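Local coordinates for CELL WALL surface anchor family protein (Streptococcus pneumoniae, PDB 2WW8) that serves as the pilus adhesin RrgA, a multidomain surface protein through which the bacterium probably attaches to host cells, at residues I160-G165 / G170-L175. Sequence-based numbering, arbitrary orientation.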
loop_
_atom_site.group_PDB
_atom_site.type_symbol
_atom_site.label_atom_id
_atom_site.label_comp_id
_atom_site.label_asym_id
_atom_site.label_seq_id
_atom_site.Cartn_x
_atom_site.Cartn_y
_atom_site.Cartn_z
ATOM N N ILE A 160 8.866 1.010 12.680
ATOM C CA ILE A 160 8.632 -0.421 12.558
ATOM C C ILE A 160 7.387 -0.709 13.367
ATOM O O ILE A 160 7.367 -0.326 14.533
ATOM C CB ILE A 160 9.755 -1.218 13.282
ATOM C CG1 ILE A 160 11.098 -1.123 12.569
ATOM C CG2 ILE A 160 9.409 -2.671 13.428
ATOM C CD1 ILE A 160 10.971 -1.320 11.042
ATOM N N ILE A 161 6.390 -1.394 12.802
ATOM C CA ILE A 161 5.127 -1.717 13.470
ATOM C C ILE A 161 4.726 -3.193 13.384
ATOM O O ILE A 161 5.103 -3.931 12.457
ATOM C CB ILE A 161 3.955 -0.898 12.937
ATOM C CG1 ILE A 161 3.709 -1.259 11.465
ATOM C CG2 ILE A 161 4.225 0.596 13.205
ATOM C CD1 ILE A 161 2.404 -0.672 10.928
ATOM N N LYS A 162 3.930 -3.597 14.370
ATOM C CA LYS A 162 3.428 -4.960 14.461
ATOM C C LYS A 162 2.533 -5.338 13.300
ATOM O O LYS A 162 1.704 -4.543 12.804
ATOM C CB LYS A 162 2.729 -5.144 15.816
ATOM C CG LYS A 162 3.689 -4.965 16.983
ATOM C CD LYS A 162 2.962 -5.025 18.356
ATOM C CE LYS A 162 3.750 -4.269 19.414
ATOM N NZ LYS A 162 3.192 -4.566 20.774
ATOM N N VAL A 163 2.741 -6.560 12.824
ATOM C CA VAL A 163 2.052 -7.022 11.624
ATOM C C VAL A 163 0.774 -7.733 12.090
ATOM O O VAL A 163 0.825 -8.586 12.992
ATOM C CB VAL A 163 2.935 -7.996 10.835
ATOM C CG1 VAL A 163 2.107 -8.681 9.732
ATOM C CG2 VAL A 163 4.199 -7.305 10.242
ATOM N N ASP A 164 -0.370 -7.342 11.535
ATOM C CA ASP A 164 -1.650 -7.985 11.906
ATOM C C ASP A 164 -1.695 -9.408 11.346
ATOM O O ASP A 164 -1.270 -9.617 10.206
ATOM C CB ASP A 164 -2.849 -7.231 11.334
ATOM C CG ASP A 164 -2.999 -5.839 11.913
ATOM O OD1 ASP A 164 -2.974 -5.712 13.154
ATOM O OD2 ASP A 164 -3.163 -4.863 11.139
ATOM N N GLY A 165 -2.207 -10.347 12.137
ATOM C CA GLY A 165 -2.176 -11.773 11.843
ATOM C C GLY A 165 -0.987 -12.490 12.469
ATOM O O GLY A 165 -0.890 -13.718 12.373
ATOM N N GLY A 170 -1.253 -12.104 22.986
ATOM C CA GLY A 170 -0.979 -10.740 23.426
ATOM C C GLY A 170 0.308 -10.150 22.888
ATOM O O GLY A 170 0.533 -8.956 23.043
ATOM N N GLN A 171 1.150 -10.952 22.241
ATOM C CA GLN A 171 2.381 -10.416 21.649
ATOM C C GLN A 171 2.483 -10.727 20.163
ATOM O O GLN A 171 1.738 -11.559 19.647
ATOM C CB GLN A 171 3.610 -10.951 22.390
ATOM C CG GLN A 171 3.656 -10.577 23.886
ATOM C CD GLN A 171 3.798 -9.068 24.090
ATOM O OE1 GLN A 171 2.815 -8.383 24.382
ATOM N NE2 GLN A 171 5.010 -8.544 23.920
ATOM N N HIS A 172 3.409 -10.075 19.459
ATOM C CA HIS A 172 3.471 -10.219 18.010
ATOM C C HIS A 172 4.774 -10.873 17.572
ATOM O O HIS A 172 5.851 -10.653 18.149
ATOM C CB HIS A 172 3.278 -8.860 17.335
ATOM C CG HIS A 172 1.861 -8.387 17.320
ATOM N ND1 HIS A 172 1.205 -7.938 18.449
ATOM C CD2 HIS A 172 0.966 -8.288 16.306
ATOM C CE1 HIS A 172 -0.033 -7.588 18.137
ATOM N NE2 HIS A 172 -0.200 -7.783 16.840
ATOM N N LYS A 173 4.655 -11.648 16.502
ATOM C CA LYS A 173 5.766 -12.403 15.922
ATOM C C LYS A 173 6.463 -11.730 14.725
ATOM O O LYS A 173 7.561 -12.134 14.310
ATOM C CB LYS A 173 5.297 -13.831 15.622
ATOM C CG LYS A 173 5.277 -14.675 16.872
ATOM C CD LYS A 173 4.606 -16.021 16.686
ATOM C CE LYS A 173 5.523 -16.963 15.928
ATOM N NZ LYS A 173 5.093 -18.391 16.057
ATOM N N ALA A 174 5.859 -10.664 14.213
ATOM C CA ALA A 174 6.377 -10.036 12.998
ATOM C C ALA A 174 6.115 -8.541 12.977
ATOM O O ALA A 174 5.092 -8.089 13.528
ATOM C CB ALA A 174 5.758 -10.676 11.769
ATOM N N LEU A 175 7.040 -7.834 12.318
ATOM C CA LEU A 175 7.095 -6.361 12.191
ATOM C C LEU A 175 7.332 -5.940 10.739
ATOM O O LEU A 175 8.187 -6.517 10.033
ATOM C CB LEU A 175 8.195 -5.705 13.058
ATOM C CG LEU A 175 8.240 -6.128 14.548
ATOM C CD1 LEU A 175 9.520 -5.681 15.230
ATOM C CD2 LEU A 175 7.023 -5.652 15.344
HETATM O O HOH W 1 2.078 -7.063 20.834
#
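Lys162 lays its aliphatic chain across the ring of His172, the two side chains crossing at about a right angle. With CG anti to the carbonyl carbon (chi1 -63°), the extended chain is carried over the ring, CB and CD on one face. CB sits 3.8 Å from the centroid, a CH-pi contact displaced toward the CD2 side. CG touches Leu175 CD2 at 3.8 Å and also stays near the ring. CD lies at the ND1 side, 3.4 Å from His172 ND1. NZ goes beyond the ring to a water at 2.7 Å, which also bonds ND1 in the ring plane and more distantly Gly170 O; Tyr145 adds a cation-pi contact to the lysine. At the ring edge, in plane, Val163 O approaches His172 CD2 to 3.3 Å. Next along the backbone, Val163 N donates to Ala174 O (2.9 Å, 154° at the hydrogen), beside the antiparallel non-hydrogen-bonded pair Lys162-Leu175. Leu175 CB meets Ile160 CG2 tightly, at 3.3 Å. The contact closes the base of the loop, with its short strand 167-168, between strands 157-162 and 171-184. The lysine's charge would probably disfavour a protonated His172, while Asp164, near the NE2 side, may offset this.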